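Local structure of hypothetical protein VC1899 (Vibrio cholerae, 1XMX) at residues G35-T40 / F59-A64; N121-C126 / T136-R141; T298-K303 / K380-N385. The protein is of unknown function but carries a Card1-like endonuclease domain of the PDDEXK clan, consistent with binding and perhaps cutting nucleic acid. All coordinates share one frame; numbering follows the deposited sequence.

Contact 1: residues G35-T40 / F59-A64; sequences GDHTQT and FFEIPA
H37 and E61 meet through a His-carboxylate hydrogen bond, ND1 of H37 giving to OE2 of E61 at 2.9 Å. The acceptor lies in the imidazole plane, and ND1 meets it on the syn side but 30° out of the carboxylate plane; ring and carboxylate planes stand 65° apart. CG of H37 is anti to the backbone N (chi1 -176°), beside the carbonyl carbon. Next to this pair the backbones join in parallel: G35 N donates to F60 O at 3.1 Å and I62 N to G35 O at 2.9 Å. F59 puts its ring edge against the turn, CZ 3.3 Å from D36 O in the ring plane, while CE1 comes 3.5 Å from G35 CA, an approach that glycine allows. A water bridges H37 N and I62 O. Behind this shell, D36 N is held by Q39 OE1 at 3.0 Å, and D36 OD2 forms a salt bridge with R100. T40 OG1 gives to H37 O at 2.7 Å, bracing the 3-10 turn. The strand-to-helix turn at the parallel edge of the mixed N-terminal sheet is thus fastened to the edge strand by backbone bonds and a polar clasp, whose strength probably varies with the protonation of H37.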
ATOM      1  N   GLY A  35      -3.205 -15.788 -21.197  1.00 18.24           N
ATOM      2  CA  GLY A  35      -1.944 -15.037 -21.215  1.00 16.66           C
ATOM      3  C   GLY A  35      -0.981 -15.719 -22.182  1.00 19.80           C
ATOM      4  O   GLY A  35      -1.254 -16.826 -22.662  1.00 18.42           O
ATOM      5  N   ASP A  36       0.158 -15.084 -22.460  1.00 19.21           N
ATOM      6  CA  ASP A  36       1.195 -15.750 -23.223  1.00 19.84           C
ATOM      7  C   ASP A  36       2.206 -16.444 -22.322  1.00 19.65           C
ATOM      8  O   ASP A  36       2.163 -16.274 -21.097  1.00 19.58           O
ATOM      9  CB  ASP A  36       1.841 -14.790 -24.213  1.00 19.76           C
ATOM     10  CG  ASP A  36       2.725 -13.750 -23.551  1.00 22.19           C
ATOM     11  OD1 ASP A  36       3.319 -13.991 -22.500  1.00 24.09           O
ATOM     12  OD2 ASP A  36       2.867 -12.670 -24.112  1.00 23.27           O
ATOM     13  N   HIS A  37       3.103 -17.233 -22.907  1.00 20.05           N
ATOM     14  CA  HIS A  37       3.980 -18.042 -22.084  1.00 20.53           C
ATOM     15  C   HIS A  37       4.796 -17.264 -21.069  1.00 20.57           C
ATOM     16  O   HIS A  37       4.931 -17.712 -19.929  1.00 23.26           O
ATOM     17  CB  HIS A  37       4.853 -19.013 -22.876  1.00 19.51           C
ATOM     18  CG  HIS A  37       5.665 -19.898 -21.985  1.00 20.89           C
ATOM     19  ND1 HIS A  37       5.093 -20.870 -21.178  1.00 21.24           N
ATOM     20  CD2 HIS A  37       6.994 -19.923 -21.713  1.00 21.16           C
ATOM     21  CE1 HIS A  37       6.032 -21.454 -20.455  1.00 21.05           C
ATOM     22  NE2 HIS A  37       7.198 -20.917 -20.776  1.00 22.25           N
ATOM     23  N   THR A  38       5.304 -16.087 -21.441  1.00 21.31           N
ATOM     24  CA  THR A  38       6.105 -15.289 -20.535  1.00 21.59           C
ATOM     25  C   THR A  38       5.274 -14.740 -19.333  1.00 22.60           C
ATOM     26  O   THR A  38       5.820 -14.171 -18.432  1.00 23.02           O
ATOM     27  CB  THR A  38       6.786 -14.080 -21.222  1.00 23.13           C
ATOM     28  OG1 THR A  38       5.819 -13.046 -21.403  1.00 26.66           O
ATOM     29  CG2 THR A  38       7.430 -14.454 -22.545  1.00 20.88           C
ATOM     30  N   GLN A  39       3.971 -14.909 -19.333  1.00 20.24           N
ATOM     31  CA  GLN A  39       3.173 -14.428 -18.223  1.00 20.18           C
ATOM     32  C   GLN A  39       2.826 -15.552 -17.217  1.00 19.40           C
ATOM     33  O   GLN A  39       2.032 -15.338 -16.296  1.00 19.21           O
ATOM     34  CB  GLN A  39       1.901 -13.772 -18.777  1.00 17.43           C
ATOM     35  CG  GLN A  39       2.232 -12.509 -19.515  1.00 17.89           C
ATOM     36  CD  GLN A  39       1.020 -11.882 -20.134  1.00 19.73           C
ATOM     37  OE1 GLN A  39       0.279 -12.556 -20.863  1.00 18.57           O
ATOM     38  NE2 GLN A  39       0.766 -10.617 -19.812  1.00 19.00           N
ATOM     39  N   THR A  40       3.416 -16.730 -17.402  1.00 20.19           N
ATOM     40  CA  THR A  40       3.302 -17.847 -16.449  1.00 22.39           C
ATOM     41  C   THR A  40       3.589 -17.410 -14.988  1.00 22.13           C
ATOM     42  O   THR A  40       2.914 -17.831 -14.022  1.00 21.10           O
ATOM     43  CB  THR A  40       4.319 -18.976 -16.840  1.00 24.08           C
ATOM     44  OG1 THR A  40       3.987 -19.501 -18.123  1.00 23.53           O
ATOM     45  CG2 THR A  40       4.286 -20.105 -15.814  1.00 25.54           C
ATOM     46  N   PHE A  59      -4.671 -21.582 -16.444  1.00 19.00           N
ATOM     47  CA  PHE A  59      -3.953 -20.712 -17.310  1.00 20.36           C
ATOM     48  C   PHE A  59      -4.147 -21.284 -18.694  1.00 21.47           C
ATOM     49  O   PHE A  59      -3.850 -22.440 -18.938  1.00 20.70           O
ATOM     50  CB  PHE A  59      -2.436 -20.692 -16.961  1.00 19.49           C
ATOM     51  CG  PHE A  59      -1.640 -19.677 -17.760  1.00 21.02           C
ATOM     52  CD1 PHE A  59      -2.150 -18.386 -17.996  1.00 21.46           C
ATOM     53  CD2 PHE A  59      -0.352 -19.956 -18.201  1.00 21.42           C
ATOM     54  CE1 PHE A  59      -1.396 -17.411 -18.696  1.00 21.80           C
ATOM     55  CE2 PHE A  59       0.394 -18.990 -18.879  1.00 22.31           C
ATOM     56  CZ  PHE A  59      -0.127 -17.717 -19.143  1.00 20.32           C
ATOM     57  N   PHE A  60      -4.664 -20.469 -19.597  1.00 23.60           N
ATOM     58  CA  PHE A  60      -4.853 -20.879 -20.974  1.00 21.96           C
ATOM     59  C   PHE A  60      -3.957 -19.964 -21.805  1.00 23.27           C
ATOM     60  O   PHE A  60      -4.107 -18.737 -21.792  1.00 21.36           O
ATOM     61  CB  PHE A  60      -6.324 -20.765 -21.382  1.00 22.77           C
ATOM     62  CG  PHE A  60      -6.561 -21.009 -22.861  1.00 24.53           C
ATOM     63  CD1 PHE A  60      -6.534 -19.958 -23.779  1.00 23.12           C
ATOM     64  CD2 PHE A  60      -6.808 -22.293 -23.329  1.00 25.49           C
ATOM     65  CE1 PHE A  60      -6.722 -20.204 -25.141  1.00 22.54           C
ATOM     66  CE2 PHE A  60      -7.043 -22.541 -24.708  1.00 24.91           C
ATOM     67  CZ  PHE A  60      -6.979 -21.480 -25.593  1.00 23.46           C
ATOM     68  N   GLU A  61      -3.008 -20.568 -22.526  1.00 24.91           N
ATOM     69  CA  GLU A  61      -1.970 -19.795 -23.224  1.00 24.92           C
ATOM     70  C   GLU A  61      -2.342 -19.505 -24.638  1.00 24.22           C
ATOM     71  O   GLU A  61      -2.579 -20.436 -25.427  1.00 22.90           O
ATOM     72  CB  GLU A  61      -0.646 -20.560 -23.280  1.00 26.23           C
ATOM     73  CG  GLU A  61       0.368 -20.030 -22.332  1.00 28.19           C
ATOM     74  CD  GLU A  61       1.665 -20.788 -22.344  1.00 29.38           C
ATOM     75  OE1 GLU A  61       2.132 -21.214 -23.456  1.00 29.90           O
ATOM     76  OE2 GLU A  61       2.221 -20.936 -21.222  1.00 30.11           O
ATOM     77  N   ILE A  62      -2.316 -18.223 -24.982  1.00 22.41           N
ATOM     78  CA  ILE A  62      -2.488 -17.848 -26.360  1.00 21.68           C
ATOM     79  C   ILE A  62      -1.118 -17.669 -26.961  1.00 22.26           C
ATOM     80  O   ILE A  62      -0.126 -17.547 -26.272  1.00 24.44           O
ATOM     81  CB  ILE A  62      -3.285 -16.545 -26.537  1.00 21.71           C
ATOM     82  CG1 ILE A  62      -2.870 -15.544 -25.477  1.00 22.59           C
ATOM     83  CG2 ILE A  62      -4.864 -16.808 -26.438  1.00 21.59           C
ATOM     84  CD1 ILE A  62      -3.029 -14.056 -25.870  1.00 24.52           C
ATOM     85  N   PRO A  63      -1.064 -17.630 -28.276  1.00 23.57           N
ATOM     86  CA  PRO A  63       0.229 -17.392 -28.845  1.00 22.34           C
ATOM     87  C   PRO A  63       0.585 -15.945 -28.543  1.00 20.64           C
ATOM     88  O   PRO A  63      -0.273 -15.120 -28.262  1.00 20.20           O
ATOM     89  CB  PRO A  63       0.013 -17.675 -30.349  1.00 22.17           C
ATOM     90  CG  PRO A  63      -1.461 -17.589 -30.591  1.00 23.28           C
ATOM     91  CD  PRO A  63      -2.153 -17.766 -29.272  1.00 22.78           C
ATOM     92  N   ALA A  64       1.853 -15.649 -28.544  1.00 20.41           N
ATOM     93  CA  ALA A  64       2.338 -14.343 -28.070  1.00 21.57           C
ATOM     94  C   ALA A  64       2.392 -13.227 -29.147  1.00 20.80           C
ATOM     95  O   ALA A  64       2.386 -12.055 -28.812  1.00 22.65           O
ATOM     96  CB  ALA A  64       3.713 -14.530 -27.397  1.00 19.93           C
TER
HETATM   97  O   HOH W   1       2.638 -18.003 -25.495  1.00 17.37           O

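Contact 2: residues N121-C126 / T136-R141; sequences NSDCLC and TQVQDR
L125 and T136 form the hydrogen-bonded pair of this antiparallel hairpin. L125 N gives to T136 O at 2.7 Å, nearly along the C=O axis, and T136 N returns a longer bond to L125 O at 3.2 Å. Next comes the non-hydrogen-bonded pair C124 and Q137, where the CA of C124 makes a CA-H...O contact with T136 O. Beyond it V138 N donates to D123 O at 3.1 Å, nearly straight at 168°, and this holds the chains together past the end of strand 136-137. V138 also sets CG2 3.4 Å from D123 O and 4.0 Å from L125 CB. The turn before the strand has its own support: S122 OG accepts from C124 N at 3.1 Å in an ST turn, and E119 accepts from S122 N. Outside the hairpin, R25 donates to Q137 O, and N301 ND2 gives a weak bond to S122 O. D123 runs across V138 at about a right angle, with CG anti to the backbone N (chi1 -151°) and OD2 3.6 Å from V138 CB. That oxygen lies 4.0 Å from D140 OD1, a like-charge approach probably eased by N302. Three backbone bonds therefore join the two segments and neighbours satisfy flanking groups, while the buried D123 carboxylate receives a hydrogen bond from the N302 amide of the endonuclease domain.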
ATOM      1  N   ASN A 121     -10.605   3.754 -11.522  1.00 20.88           N
ATOM      2  CA  ASN A 121     -10.717   4.930 -10.657  1.00 21.07           C
ATOM      3  C   ASN A 121     -11.862   4.829  -9.626  1.00 19.99           C
ATOM      4  O   ASN A 121     -11.648   5.022  -8.400  1.00 18.52           O
ATOM      5  CB  ASN A 121     -10.699   6.205 -11.535  1.00 23.12           C
ATOM      6  CG  ASN A 121      -9.435   6.240 -12.457  1.00 26.56           C
ATOM      7  OD1 ASN A 121      -8.320   6.548 -12.020  1.00 25.36           O
ATOM      8  ND2 ASN A 121      -9.609   5.830 -13.704  1.00 29.15           N
ATOM      9  N   SER A 122     -13.046   4.428 -10.083  1.00 16.29           N
ATOM     10  CA  SER A 122     -14.214   4.439  -9.201  1.00 16.92           C
ATOM     11  C   SER A 122     -14.238   3.191  -8.370  1.00 15.64           C
ATOM     12  O   SER A 122     -14.760   3.201  -7.225  1.00 19.19           O
ATOM     13  CB  SER A 122     -15.489   4.568 -10.014  1.00 16.73           C
ATOM     14  OG  SER A 122     -15.577   3.461 -10.892  1.00 15.86           O
ATOM     15  N   ASP A 123     -13.614   2.154  -8.924  1.00 14.83           N
ATOM     16  CA  ASP A 123     -13.708   0.742  -8.499  1.00 14.04           C
ATOM     17  C   ASP A 123     -15.096   0.117  -8.724  1.00 14.10           C
ATOM     18  O   ASP A 123     -15.409  -0.891  -8.117  1.00 13.38           O
ATOM     19  CB  ASP A 123     -13.158   0.516  -7.041  1.00 15.80           C
ATOM     20  CG  ASP A 123     -12.594  -0.880  -6.820  1.00 16.74           C
ATOM     21  OD1 ASP A 123     -11.870  -1.506  -7.709  1.00 21.42           O
ATOM     22  OD2 ASP A 123     -12.833  -1.412  -5.749  1.00 14.29           O
ATOM     23  N   CYS A 124     -15.919   0.686  -9.616  1.00 15.37           N
ATOM     24  CA  CYS A 124     -17.249   0.101  -9.922  1.00 14.60           C
ATOM     25  C   CYS A 124     -17.104  -1.019 -10.910  1.00 14.07           C
ATOM     26  O   CYS A 124     -16.416  -0.855 -11.924  1.00 16.34           O
ATOM     27  CB  CYS A 124     -18.206   1.112 -10.558  1.00 15.77           C
ATOM     28  SG  CYS A 124     -18.530   2.568  -9.554  1.00 23.44           S
ATOM     29  N   LEU A 125     -17.756  -2.145 -10.641  1.00 13.26           N
ATOM     30  CA  LEU A 125     -17.887  -3.185 -11.641  1.00 14.13           C
ATOM     31  C   LEU A 125     -19.074  -2.814 -12.533  1.00 16.22           C
ATOM     32  O   LEU A 125     -20.195  -2.668 -12.053  1.00 16.42           O
ATOM     33  CB  LEU A 125     -18.181  -4.497 -10.976  1.00 13.37           C
ATOM     34  CG  LEU A 125     -18.179  -5.733 -11.841  1.00 16.03           C
ATOM     35  CD1 LEU A 125     -17.784  -6.936 -10.973  1.00 17.23           C
ATOM     36  CD2 LEU A 125     -19.541  -5.866 -12.506  1.00 13.20           C
ATOM     37  N   CYS A 126     -18.803  -2.726 -13.833  1.00 14.80           N
ATOM     38  CA  CYS A 126     -19.691  -2.153 -14.825  1.00 18.13           C
ATOM     39  C   CYS A 126     -20.001  -3.252 -15.813  1.00 17.25           C
ATOM     40  O   CYS A 126     -19.066  -3.897 -16.336  1.00 15.11           O
ATOM     41  CB  CYS A 126     -18.970  -1.034 -15.582  1.00 22.30           C
ATOM     42  SG  CYS A 126     -18.423   0.419 -14.564  1.00 30.27           S
ATOM     43  N   THR A 136     -22.049  -2.516  -9.486  1.00 19.46           N
ATOM     44  CA  THR A 136     -21.885  -2.484  -8.039  1.00 20.16           C
ATOM     45  C   THR A 136     -20.461  -2.005  -7.736  1.00 18.65           C
ATOM     46  O   THR A 136     -19.563  -2.045  -8.593  1.00 20.33           O
ATOM     47  CB  THR A 136     -22.114  -3.893  -7.408  1.00 19.75           C
ATOM     48  OG1 THR A 136     -21.260  -4.832  -8.036  1.00 20.66           O
ATOM     49  CG2 THR A 136     -23.516  -4.392  -7.663  1.00 20.83           C
ATOM     50  N   GLN A 137     -20.243  -1.590  -6.507  1.00 17.04           N
ATOM     51  CA  GLN A 137     -18.935  -1.120  -6.100  1.00 15.89           C
ATOM     52  C   GLN A 137     -18.197  -2.390  -5.639  1.00 15.65           C
ATOM     53  O   GLN A 137     -18.693  -3.129  -4.846  1.00 16.82           O
ATOM     54  CB  GLN A 137     -19.141  -0.097  -4.969  1.00 15.74           C
ATOM     55  CG  GLN A 137     -17.937   0.254  -4.141  1.00 16.55           C
ATOM     56  CD  GLN A 137     -16.783   0.773  -4.989  1.00 13.30           C
ATOM     57  OE1 GLN A 137     -15.645   0.346  -4.817  1.00 17.35           O
ATOM     58  NE2 GLN A 137     -17.081   1.719  -5.882  1.00 12.56           N
ATOM     59  N   VAL A 138     -17.029  -2.696  -6.171  1.00 15.90           N
ATOM     60  CA  VAL A 138     -16.330  -3.905  -5.716  1.00 14.92           C
ATOM     61  C   VAL A 138     -15.963  -3.837  -4.245  1.00 16.97           C
ATOM     62  O   VAL A 138     -15.487  -2.811  -3.785  1.00 17.59           O
ATOM     63  CB  VAL A 138     -15.081  -4.132  -6.544  1.00 16.59           C
ATOM     64  CG1 VAL A 138     -14.321  -5.389  -6.028  1.00 12.09           C
ATOM     65  CG2 VAL A 138     -15.500  -4.281  -8.063  1.00 11.68           C
ATOM     66  N   GLN A 139     -16.189  -4.913  -3.482  1.00 16.35           N
ATOM     67  CA  GLN A 139     -15.905  -4.824  -2.049  1.00 16.94           C
ATOM     68  C   GLN A 139     -14.401  -4.705  -1.891  1.00 17.66           C
ATOM     69  O   GLN A 139     -13.660  -5.045  -2.821  1.00 18.05           O
ATOM     70  CB  GLN A 139     -16.394  -6.078  -1.328  1.00 16.83           C
ATOM     71  CG  GLN A 139     -17.906  -6.199  -1.342  1.00 17.18           C
ATOM     72  CD  GLN A 139     -18.384  -7.359  -0.525  1.00 17.93           C
ATOM     73  OE1 GLN A 139     -17.624  -8.264  -0.213  1.00 18.71           O
ATOM     74  NE2 GLN A 139     -19.640  -7.315  -0.128  1.00 17.41           N
ATOM     75  N   ASP A 140     -13.966  -4.326  -0.687  1.00 16.15           N
ATOM     76  CA  ASP A 140     -12.591  -4.015  -0.363  1.00 16.30           C
ATOM     77  C   ASP A 140     -12.043  -5.102   0.539  1.00 17.31           C
ATOM     78  O   ASP A 140     -12.178  -5.029   1.742  1.00 16.44           O
ATOM     79  CB  ASP A 140     -12.558  -2.646   0.334  1.00 15.90           C
ATOM     80  CG  ASP A 140     -13.041  -1.519  -0.597  1.00 15.34           C
ATOM     81  OD1 ASP A 140     -12.720  -1.671  -1.771  1.00 14.58           O
ATOM     82  OD2 ASP A 140     -13.748  -0.548  -0.180  1.00 13.33           O
ATOM     83  N   ARG A 141     -11.412  -6.111  -0.053  1.00 19.46           N
ATOM     84  CA  ARG A 141     -11.033  -7.354   0.633  1.00 19.17           C
ATOM     85  C   ARG A 141      -9.551  -7.695   0.529  1.00 20.24           C
ATOM     86  O   ARG A 141      -8.967  -8.262   1.448  1.00 20.92           O
ATOM     87  CB  ARG A 141     -11.805  -8.532   0.024  1.00 20.12           C
ATOM     88  CG  ARG A 141     -13.351  -8.437   0.146  1.00 19.06           C
ATOM     89  CD  ARG A 141     -13.775  -8.391   1.547  1.00 18.72           C
ATOM     90  NE  ARG A 141     -15.235  -8.375   1.601  1.00 20.01           N
ATOM     91  CZ  ARG A 141     -15.943  -8.279   2.718  1.00 19.13           C
ATOM     92  NH1 ARG A 141     -15.321  -8.150   3.885  1.00 16.56           N
ATOM     93  NH2 ARG A 141     -17.281  -8.301   2.657  1.00 19.23           N
TER

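Contact 3: residues T298-K303 / K380-N385; sequences TVVNNK and KAAGGN
N301 and K303 converge on one acceptor, the carbonyl oxygen of A382, from opposite faces of its plane. ND2 of N301 donates at 3.0 Å, with the oxygen close to its amide plane and the bond fairly straight at 161°; it also gives a weak bond to S122 O. NZ of K303 reaches A382 O at 3.1 Å from above the carbonyl plane. The lysine is extended beyond CG, and CE comes within 3.5 Å of A382 O. CG of N301, anti to the backbone N (chi1 -165°), is placed 3.3 Å from G384 CA, a nearness that glycine permits, and OD1 lies 3.2 Å from the same CA. Beside the polar group V300 sets CG1 3.7 Å from the methyl of A382, the apolar part of the contact. V300 to K303 form a type I' turn linking strands 288-300 and 303-310, and G383 leaves helical geometry at positive phi. K303 NZ is further bound by N121 O and by a water that also donates to A381 O. The two bonds to A382 O tie the segment after helix 371-380 to the turn, and the lysine charge would probably offset the negative potential of carbonyls near the helix end.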
ATOM      1  N   THR A 298      -1.130   1.047   3.458  1.00 19.66           N
ATOM      2  CA  THR A 298      -2.564   0.704   3.482  1.00 22.44           C
ATOM      3  C   THR A 298      -3.053   0.212   2.117  1.00 20.84           C
ATOM      4  O   THR A 298      -2.390   0.401   1.088  1.00 21.07           O
ATOM      5  CB  THR A 298      -3.458   1.889   3.880  1.00 22.34           C
ATOM      6  OG1 THR A 298      -3.286   2.944   2.934  1.00 25.53           O
ATOM      7  CG2 THR A 298      -3.082   2.431   5.219  1.00 21.19           C
ATOM      8  N   VAL A 299      -4.195  -0.465   2.114  1.00 19.61           N
ATOM      9  CA  VAL A 299      -4.969  -0.606   0.878  1.00 16.12           C
ATOM     10  C   VAL A 299      -6.294   0.125   1.157  1.00 18.13           C
ATOM     11  O   VAL A 299      -6.936  -0.094   2.216  1.00 17.01           O
ATOM     12  CB  VAL A 299      -5.213  -2.113   0.468  1.00 15.77           C
ATOM     13  CG1 VAL A 299      -6.006  -2.201  -0.864  1.00 13.15           C
ATOM     14  CG2 VAL A 299      -3.898  -2.858   0.309  1.00 13.73           C
ATOM     15  N   VAL A 300      -6.733   0.932   0.185  1.00 15.86           N
ATOM     16  CA  VAL A 300      -7.945   1.697   0.301  1.00 14.73           C
ATOM     17  C   VAL A 300      -8.652   1.635  -1.030  1.00 16.03           C
ATOM     18  O   VAL A 300      -8.057   1.965  -2.029  1.00 14.80           O
ATOM     19  CB  VAL A 300      -7.642   3.191   0.564  1.00 15.76           C
ATOM     20  CG1 VAL A 300      -8.920   3.958   0.821  1.00 12.17           C
ATOM     21  CG2 VAL A 300      -6.570   3.324   1.734  1.00 17.18           C
ATOM     22  N   ASN A 301      -9.936   1.244  -1.025  1.00 14.64           N
ATOM     23  CA  ASN A 301     -10.691   1.058  -2.231  1.00 16.70           C
ATOM     24  C   ASN A 301      -9.904   0.209  -3.225  1.00 15.83           C
ATOM     25  O   ASN A 301      -9.837   0.543  -4.425  1.00 14.92           O
ATOM     26  CB  ASN A 301     -11.171   2.374  -2.850  1.00 17.30           C
ATOM     27  CG  ASN A 301     -12.281   2.126  -3.904  1.00 16.05           C
ATOM     28  OD1 ASN A 301     -13.036   1.196  -3.776  1.00 19.96           O
ATOM     29  ND2 ASN A 301     -12.360   2.960  -4.913  1.00 13.73           N
ATOM     30  N   ASN A 302      -9.314  -0.871  -2.705  1.00 14.54           N
ATOM     31  CA  ASN A 302      -8.552  -1.812  -3.502  1.00 14.25           C
ATOM     32  C   ASN A 302      -7.309  -1.215  -4.205  1.00 16.65           C
ATOM     33  O   ASN A 302      -6.774  -1.861  -5.103  1.00 12.87           O
ATOM     34  CB  ASN A 302      -9.443  -2.535  -4.525  1.00 13.60           C
ATOM     35  CG  ASN A 302     -10.441  -3.459  -3.873  1.00 12.99           C
ATOM     36  OD1 ASN A 302     -10.095  -4.262  -2.991  1.00 13.68           O
ATOM     37  ND2 ASN A 302     -11.710  -3.344  -4.284  1.00 12.71           N
ATOM     38  N   LYS A 303      -6.885   0.009  -3.811  1.00 16.96           N
ATOM     39  CA  LYS A 303      -5.648   0.650  -4.301  1.00 15.32           C
ATOM     40  C   LYS A 303      -4.563   0.725  -3.173  1.00 16.39           C
ATOM     41  O   LYS A 303      -4.847   1.189  -2.040  1.00 12.13           O
ATOM     42  CB  LYS A 303      -5.960   2.054  -4.751  1.00 15.08           C
ATOM     43  CG  LYS A 303      -7.083   2.157  -5.686  1.00 15.54           C
ATOM     44  CD  LYS A 303      -7.446   3.599  -6.000  1.00 15.34           C
ATOM     45  CE  LYS A 303      -8.744   3.580  -6.769  1.00 17.55           C
ATOM     46  NZ  LYS A 303      -9.123   4.916  -7.141  1.00 19.36           N
ATOM     47  N   LYS A 380     -10.157   9.645   1.226  1.00 20.73           N
ATOM     48  CA  LYS A 380     -11.435   9.898   0.556  1.00 21.48           C
ATOM     49  C   LYS A 380     -11.222   9.961  -0.954  1.00 20.93           C
ATOM     50  O   LYS A 380     -12.020   9.393  -1.705  1.00 21.46           O
ATOM     51  CB  LYS A 380     -12.133  11.173   1.037  1.00 21.94           C
ATOM     52  CG  LYS A 380     -12.483  11.116   2.547  1.00 27.88           C
ATOM     53  CD  LYS A 380     -13.644  12.021   2.923  1.00 30.29           C
ATOM     54  CE  LYS A 380     -13.250  12.905   4.138  1.00 32.57           C
ATOM     55  NZ  LYS A 380     -14.385  13.593   4.806  1.00 33.33           N
ATOM     56  N   ALA A 381     -10.167  10.652  -1.376  1.00 19.54           N
ATOM     57  CA  ALA A 381      -9.827  10.732  -2.790  1.00 19.99           C
ATOM     58  C   ALA A 381      -9.616   9.380  -3.442  1.00 19.57           C
ATOM     59  O   ALA A 381      -9.740   9.281  -4.653  1.00 22.52           O
ATOM     60  CB  ALA A 381      -8.673  11.695  -3.046  1.00 18.84           C
ATOM     61  N   ALA A 382      -9.380   8.314  -2.674  1.00 18.83           N
ATOM     62  CA  ALA A 382      -9.337   6.973  -3.274  1.00 18.01           C
ATOM     63  C   ALA A 382     -10.694   6.472  -3.851  1.00 19.86           C
ATOM     64  O   ALA A 382     -10.729   5.466  -4.582  1.00 17.85           O
ATOM     65  CB  ALA A 382      -8.740   5.904  -2.270  1.00 17.39           C
ATOM     66  N   GLY A 383     -11.799   7.146  -3.500  1.00 20.95           N
ATOM     67  CA  GLY A 383     -13.159   6.721  -3.924  1.00 20.12           C
ATOM     68  C   GLY A 383     -13.664   5.497  -3.178  1.00 20.29           C
ATOM     69  O   GLY A 383     -13.082   5.078  -2.198  1.00 19.66           O
ATOM     70  N   GLY A 384     -14.745   4.898  -3.633  1.00 21.58           N
ATOM     71  CA  GLY A 384     -15.117   3.597  -3.099  1.00 24.37           C
ATOM     72  C   GLY A 384     -16.262   3.614  -2.127  1.00 28.43           C
ATOM     73  O   GLY A 384     -16.737   2.540  -1.696  1.00 27.51           O
ATOM     74  N   ASN A 385     -16.721   4.823  -1.814  1.00 33.92           N
ATOM     75  CA  ASN A 385     -17.781   5.061  -0.818  1.00 40.29           C
ATOM     76  C   ASN A 385     -19.228   4.976  -1.327  1.00 42.93           C
ATOM     77  O   ASN A 385     -19.494   5.100  -2.536  1.00 45.24           O
ATOM     78  CB  ASN A 385     -17.600   6.429  -0.197  1.00 44.21           C
ATOM     79  CG  ASN A 385     -18.161   6.486   1.187  1.00 48.39           C
ATOM     80  OD1 ASN A 385     -18.590   7.561   1.674  1.00 49.68           O
ATOM     81  ND2 ASN A 385     -18.188   5.315   1.850  1.00 49.14           N
TER
HETATM   82  O   HOH W   2      -7.575   7.569  -6.385  1.00 38.47           O

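How the contacts relate
Along the chain the three contacts come in series. Contacts 1 and 2 reach the same seven-stranded mixed sheet at its outermost strands, 56-61 and 136-137, and their centres lie about 27 Å apart. Contact 3 joins the turn between strands 288-300 and 303-310 of the second mixed sheet, in the Card1-like region, to the loop after helix 371-380; its centre is about 31 Å from that of contact 1 but only about 10 Å from that of contact 2. Those two touch directly, through probable hydrogen bonds from the turn 300-303 to segment 121-126. Contacts 2 and 3 therefore make up part of the junction between the N-terminal sheet and the nuclease-like domain, while contact 1 lies remote from it.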